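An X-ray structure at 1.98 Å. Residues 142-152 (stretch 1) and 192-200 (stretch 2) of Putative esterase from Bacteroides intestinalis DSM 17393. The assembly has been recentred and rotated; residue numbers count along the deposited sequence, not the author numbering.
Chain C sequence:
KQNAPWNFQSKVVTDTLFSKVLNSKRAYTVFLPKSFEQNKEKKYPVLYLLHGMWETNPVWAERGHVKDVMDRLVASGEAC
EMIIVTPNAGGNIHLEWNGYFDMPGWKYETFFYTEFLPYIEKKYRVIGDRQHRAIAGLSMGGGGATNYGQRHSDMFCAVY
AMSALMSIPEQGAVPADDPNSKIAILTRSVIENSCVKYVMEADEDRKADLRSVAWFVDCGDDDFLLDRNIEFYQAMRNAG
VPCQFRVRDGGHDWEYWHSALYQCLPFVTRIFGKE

Stretch 1 142-152: GGGATNYGQRH
Stretch 2 (192-200) ENSCVKYVM

Residues 142-151 form the end of a helix that begins earlier in the chain, and residues 195-200 form a second helix whose axis runs in nearly the same direction, 26° away, with a closest approach of 10.3 Å. The register is set by two CA-CA pairs: Asn147 CA lies 5.7 Å from Cys195 CA, and Gln150 CA lies 7.7 Å from Tyr198 CA, so the helices diverge toward their C-terminal ends. The contact buries 424 Å² in total, most of it on Gln150, Tyr198 and Cys195.

Gln150 covers the most. Its CA-CB bond points toward the second helix, and chi1 -73° (m), chi2 178° (t) and chi3 -34° extend the chain so that NE2 donates to the backbone carbonyl Cys195 O at 2.9 Å, with an N-H...O angle of 173°. This is the one assigned direct hydrogen bond between the stretches. The other amide atom, Gln150 OE1, accepts from Asn147 ND2 at 3.0 Å (166°), which fixes the orientation of the amide; a glutamine suits this buried site because it can donate and accept at once.

Tyr198, chi1 -166° (t) and chi2 -88°, points back toward the first helix and lays a ring face over Gln150: Gln150 CB is 4.0 Å from the ring centroid, 25° off the normal, a CH-pi contact. Arg151 CG approaches Tyr198 CE2 to 3.7 Å. A water bridges the polar end of the ring to the helix terminus, donating to Gln150 O at 3.0 Å and lying 2.9 Å from Tyr198 OH.

Where the helices are closer, Cys195 (chi1 -67°, m) fits as a knob among Gly143, Thr146, Asn147 and Gln150. Its SG lies 3.6 Å from both Gly143 O and Thr146 CG2, and 3.9 Å from Asn147 CB. A small side chain matches this hollow, and at Gly143 it meets backbone: an ideal CB on Gly143 would point sideways and stay 4.5 Å from Cys195 SG, so this contact gives no reason for the glycine. Thr146 (chi1 -64°, m) turns OG1 back to Gly142 O at 2.9 Å, satisfying its hydroxyl within its own helix.

Asn147 (chi1 -165°, t; chi2 -129°) organises the polar border. Its OD1 accepts from Arg151 NE and Arg151 NH2, both at 2.8 Å, and lies 3.5 Å from Asn193 CB. Ahead of the second helix, Asn193 has left helical geometry (phi/psi -109/31°), and Ser194 (-47/127°, chi1 173°) caps the helix by accepting from Lys197 N at 3.1 Å through Ser194 OG.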

ATOM      1  N   GLY C 142       1.746  13.176 -20.142  1.00 22.31           N
ATOM      2  CA  GLY C 142       2.315  13.711 -18.916  1.00 21.20           C
ATOM      3  C   GLY C 142       3.065  15.007 -19.172  1.00 26.24           C
ATOM      4  O   GLY C 142       3.036  15.924 -18.354  1.00 23.24           O
ATOM      5  N   GLY C 143       3.757  15.085 -20.308  1.00 23.24           N
ATOM      6  CA  GLY C 143       4.434  16.318 -20.670  1.00 21.24           C
ATOM      7  C   GLY C 143       3.417  17.378 -21.052  1.00 20.94           C
ATOM      8  O   GLY C 143       3.559  18.547 -20.698  1.00 22.19           O
ATOM      9  N   GLY C 144       2.383  16.966 -21.778  1.00 20.31           N
ATOM     10  CA  GLY C 144       1.297  17.860 -22.126  1.00 20.52           C
ATOM     11  C   GLY C 144       0.637  18.455 -20.887  1.00 24.69           C
ATOM     12  O   GLY C 144       0.407  19.660 -20.796  1.00 21.31           O
ATOM     13  N   ALA C 145       0.334  17.595 -19.926  1.00 24.18           N
ATOM     14  CA  ALA C 145      -0.306  18.026 -18.692  1.00 22.91           C
ATOM     15  C   ALA C 145       0.567  19.046 -17.955  1.00 17.48           C
ATOM     16  O   ALA C 145       0.102  20.086 -17.526  1.00 22.55           O
ATOM     17  CB  ALA C 145      -0.598  16.803 -17.806  1.00 20.73           C
ATOM     18  N   THR C 146       1.846  18.735 -17.832  1.00 21.95           N
ATOM     19  CA  THR C 146       2.770  19.564 -17.086  1.00 21.11           C
ATOM     20  C   THR C 146       2.953  20.940 -17.739  1.00 24.55           C
ATOM     21  O   THR C 146       2.868  21.961 -17.061  1.00 24.37           O
ATOM     22  CB  THR C 146       4.129  18.855 -16.947  1.00 22.18           C
ATOM     23  OG1 THR C 146       3.966  17.653 -16.176  1.00 22.56           O
ATOM     24  CG2 THR C 146       5.136  19.738 -16.249  1.00 22.10           C
ATOM     25  N   ASN C 147       3.187  20.977 -19.051  1.00 23.58           N
ATOM     26  CA  ASN C 147       3.433  22.257 -19.717  1.00 22.45           C
ATOM     27  C   ASN C 147       2.154  23.094 -19.811  1.00 19.66           C
ATOM     28  O   ASN C 147       2.212  24.313 -19.737  1.00 22.99           O
ATOM     29  CB  ASN C 147       4.058  22.046 -21.113  1.00 21.27           C
ATOM     30  CG  ASN C 147       4.672  23.328 -21.685  1.00 26.87           C
ATOM     31  OD1 ASN C 147       4.383  23.701 -22.817  1.00 26.90           O
ATOM     32  ND2 ASN C 147       5.507  24.012 -20.896  1.00 25.82           N
ATOM     33  N   TYR C 148       0.998  22.448 -19.935  1.00 21.20           N
ATOM     34  CA  TYR C 148      -0.271  23.166 -19.855  1.00 18.65           C
ATOM     35  C   TYR C 148      -0.406  23.847 -18.494  1.00 26.97           C
ATOM     36  O   TYR C 148      -0.855  25.001 -18.386  1.00 23.42           O
ATOM     37  CB  TYR C 148      -1.466  22.231 -20.058  1.00 21.15           C
ATOM     38  CG  TYR C 148      -1.871  21.921 -21.488  1.00 24.24           C
ATOM     39  CD1 TYR C 148      -1.055  22.234 -22.568  1.00 22.25           C
ATOM     40  CD2 TYR C 148      -3.094  21.305 -21.747  1.00 23.16           C
ATOM     41  CE1 TYR C 148      -1.462  21.931 -23.896  1.00 23.34           C
ATOM     42  CE2 TYR C 148      -3.501  21.002 -23.042  1.00 24.61           C
ATOM     43  CZ  TYR C 148      -2.692  21.319 -24.111  1.00 23.61           C
ATOM     44  OH  TYR C 148      -3.134  20.986 -25.381  1.00 21.39           O
ATOM     45  N   GLY C 149      -0.039  23.113 -17.447  1.00 24.51           N
ATOM     46  CA  GLY C 149      -0.130  23.649 -16.100  1.00 23.59           C
ATOM     47  C   GLY C 149       0.861  24.780 -15.916  1.00 23.46           C
ATOM     48  O   GLY C 149       0.597  25.745 -15.204  1.00 26.73           O
ATOM     49  N   GLN C 150       2.005  24.665 -16.580  1.00 23.84           N
ATOM     50  CA  GLN C 150       3.048  25.671 -16.494  1.00 23.29           C
ATOM     51  C   GLN C 150       2.636  26.973 -17.204  1.00 29.47           C
ATOM     52  O   GLN C 150       2.828  28.073 -16.673  1.00 28.26           O
ATOM     53  CB  GLN C 150       4.346  25.122 -17.087  1.00 27.65           C
ATOM     54  CG  GLN C 150       5.061  24.077 -16.219  1.00 24.99           C
ATOM     55  CD  GLN C 150       6.321  23.542 -16.883  1.00 26.70           C
ATOM     56  OE1 GLN C 150       6.371  23.408 -18.107  1.00 25.27           O
ATOM     57  NE2 GLN C 150       7.349  23.246 -16.081  1.00 23.93           N
ATOM     58  N   ARG C 151       2.060  26.853 -18.397  1.00 24.25           N
ATOM     59  CA  ARG C 151       1.744  28.044 -19.187  1.00 26.72           C
ATOM     60  C   ARG C 151       0.290  28.495 -18.995  1.00 30.18           C
ATOM     61  O   ARG C 151      -0.079  29.596 -19.399  1.00 30.47           O
ATOM     62  CB  ARG C 151       2.056  27.798 -20.681  1.00 25.89           C
ATOM     63  CG  ARG C 151       3.554  27.862 -21.010  1.00 28.43           C
ATOM     64  CD  ARG C 151       3.894  27.692 -22.509  1.00 24.44           C
ATOM     65  NE  ARG C 151       3.559  26.360 -22.996  1.00 26.38           N
ATOM     66  CZ  ARG C 151       2.434  26.072 -23.640  1.00 27.84           C
ATOM     67  NH1 ARG C 151       1.559  27.032 -23.898  1.00 25.13           N
ATOM     68  NH2 ARG C 151       2.192  24.826 -24.044  1.00 28.66           N
ATOM     69  N   HIS C 152      -0.532  27.663 -18.359  1.00 25.41           N
ATOM     70  CA  HIS C 152      -1.919  28.032 -18.089  1.00 25.52           C
ATOM     71  C   HIS C 152      -2.291  27.845 -16.621  1.00 26.86           C
ATOM     72  O   HIS C 152      -3.345  27.285 -16.306  1.00 27.09           O
ATOM     73  CB  HIS C 152      -2.872  27.227 -18.958  1.00 26.17           C
ATOM     74  CG  HIS C 152      -2.670  27.447 -20.424  1.00 28.99           C
ATOM     75  ND1 HIS C 152      -3.256  28.492 -21.106  1.00 26.73           N
ATOM     76  CD2 HIS C 152      -1.934  26.768 -21.336  1.00 28.51           C
ATOM     77  CE1 HIS C 152      -2.897  28.442 -22.377  1.00 30.31           C
ATOM     78  NE2 HIS C 152      -2.097  27.408 -22.547  1.00 29.62           N
ATOM     79  N   GLU C 192      11.120  22.556 -27.698  1.00 30.82           N
ATOM     80  CA  GLU C 192      10.860  23.978 -27.517  1.00 33.35           C
ATOM     81  C   GLU C 192      10.044  24.213 -26.255  1.00 35.53           C
ATOM     82  O   GLU C 192      10.149  25.262 -25.621  1.00 34.28           O
ATOM     83  CB  GLU C 192      10.130  24.566 -28.731  1.00 35.34           C
ATOM     84  CG  GLU C 192      10.890  24.386 -30.061  1.00 44.35           C
ATOM     85  CD  GLU C 192      10.071  24.795 -31.293  1.00 50.62           C
ATOM     86  OE1 GLU C 192       8.904  25.228 -31.139  1.00 51.36           O
ATOM     87  OE2 GLU C 192      10.602  24.677 -32.422  1.00 54.40           O
ATOM     88  N   ASN C 193       9.227  23.232 -25.888  1.00 33.72           N
ATOM     89  CA  ASN C 193       8.357  23.407 -24.730  1.00 30.00           C
ATOM     90  C   ASN C 193       8.792  22.552 -23.537  1.00 30.08           C
ATOM     91  O   ASN C 193       7.957  22.117 -22.737  1.00 28.92           O
ATOM     92  CB  ASN C 193       6.909  23.105 -25.120  1.00 26.18           C
ATOM     93  CG  ASN C 193       6.311  24.190 -26.000  1.00 32.21           C
ATOM     94  OD1 ASN C 193       6.115  24.005 -27.211  1.00 32.31           O
ATOM     95  ND2 ASN C 193       6.037  25.330 -25.408  1.00 26.51           N
ATOM     96  N   SER C 194      10.099  22.319 -23.437  1.00 25.31           N
ATOM     97  CA  SER C 194      10.674  21.520 -22.364  1.00 27.31           C
ATOM     98  C   SER C 194      10.105  21.937 -21.009  1.00 28.19           C
ATOM     99  O   SER C 194      10.094  23.121 -20.667  1.00 24.01           O
ATOM    100  CB  SER C 194      12.195  21.644 -22.349  1.00 27.73           C
ATOM    101  OG  SER C 194      12.748  20.994 -21.211  1.00 27.34           O
ATOM    102  N   CYS C 195       9.602  20.957 -20.269  1.00 25.38           N
ATOM    103  CA  CYS C 195       9.027  21.218 -18.955  1.00 25.43           C
ATOM    104  C   CYS C 195      10.144  21.555 -17.994  1.00 25.12           C
ATOM    105  O   CYS C 195       9.975  22.374 -17.100  1.00 29.75           O
ATOM    106  CB  CYS C 195       8.225  20.006 -18.462  1.00 24.67           C
ATOM    107  SG  CYS C 195       6.736  19.692 -19.447  1.00 26.34           S
ATOM    108  N   VAL C 196      11.285  20.908 -18.190  1.00 23.10           N
ATOM    109  CA  VAL C 196      12.462  21.152 -17.378  1.00 23.55           C
ATOM    110  C   VAL C 196      12.985  22.562 -17.601  1.00 30.50           C
ATOM    111  O   VAL C 196      13.139  23.324 -16.645  1.00 29.60           O
ATOM    112  CB  VAL C 196      13.561  20.133 -17.683  1.00 29.80           C
ATOM    113  CG1 VAL C 196      14.807  20.434 -16.859  1.00 28.68           C
ATOM    114  CG2 VAL C 196      13.052  18.704 -17.404  1.00 27.87           C
ATOM    115  N   LYS C 197      13.228  22.922 -18.864  1.00 32.29           N
ATOM    116  CA  LYS C 197      13.738  24.252 -19.190  1.00 30.39           C
ATOM    117  C   LYS C 197      12.835  25.342 -18.636  1.00 30.72           C
ATOM    118  O   LYS C 197      13.316  26.364 -18.151  1.00 34.64           O
ATOM    119  CB  LYS C 197      13.894  24.437 -20.708  1.00 29.64           C
ATOM    120  CG  LYS C 197      14.257  25.873 -21.091  1.00 38.56           C
ATOM    121  CD  LYS C 197      14.501  26.059 -22.595  1.00 41.97           C
ATOM    122  CE  LYS C 197      13.195  26.139 -23.372  1.00 50.27           C
ATOM    123  NZ  LYS C 197      12.285  27.229 -22.861  1.00 55.62           N
ATOM    124  N   TYR C 198      11.525  25.117 -18.702  1.00 30.12           N
ATOM    125  CA  TYR C 198      10.559  26.113 -18.265  1.00 26.50           C
ATOM    126  C   TYR C 198      10.771  26.500 -16.808  1.00 32.18           C
ATOM    127  O   TYR C 198      10.644  27.668 -16.441  1.00 32.01           O
ATOM    128  CB  TYR C 198       9.136  25.605 -18.456  1.00 28.41           C
ATOM    129  CG  TYR C 198       8.119  26.707 -18.348  1.00 30.38           C
ATOM    130  CD1 TYR C 198       7.576  27.062 -17.122  1.00 30.76           C
ATOM    131  CD2 TYR C 198       7.714  27.410 -19.474  1.00 32.06           C
ATOM    132  CE1 TYR C 198       6.649  28.085 -17.022  1.00 30.03           C
ATOM    133  CE2 TYR C 198       6.789  28.427 -19.383  1.00 32.42           C
ATOM    134  CZ  TYR C 198       6.263  28.761 -18.152  1.00 30.30           C
ATOM    135  OH  TYR C 198       5.335  29.772 -18.060  1.00 33.54           O
ATOM    136  N   VAL C 199      11.104  25.514 -15.979  1.00 29.14           N
ATOM    137  CA  VAL C 199      11.393  25.782 -14.574  1.00 31.95           C
ATOM    138  C   VAL C 199      12.796  26.353 -14.402  1.00 29.15           C
ATOM    139  O   VAL C 199      12.989  27.300 -13.658  1.00 31.99           O
ATOM    140  CB  VAL C 199      11.247  24.507 -13.707  1.00 27.84           C
ATOM    141  CG1 VAL C 199      11.562  24.823 -12.229  1.00 22.92           C
ATOM    142  CG2 VAL C 199       9.836  23.939 -13.867  1.00 25.23           C
ATOM    143  N   MET C 200      13.766  25.786 -15.110  1.00 31.17           N
ATOM    144  CA  MET C 200      15.167  26.198 -14.972  1.00 35.53           C
ATOM    145  C   MET C 200      15.390  27.677 -15.263  1.00 35.21           C
ATOM    146  O   MET C 200      16.213  28.318 -14.620  1.00 33.80           O
ATOM    147  CB  MET C 200      16.059  25.387 -15.903  1.00 33.36           C
ATOM    148  CG  MET C 200      15.928  23.895 -15.765  1.00 42.25           C
ATOM    149  SD  MET C 200      17.459  23.188 -15.172  1.00 64.76           S
ATOM    150  CE  MET C 200      17.397  23.731 -13.462  1.00 36.06           C
TER
HETATM  151  O   HOH W   1       4.508  30.114 -15.288  1.00 41.72           O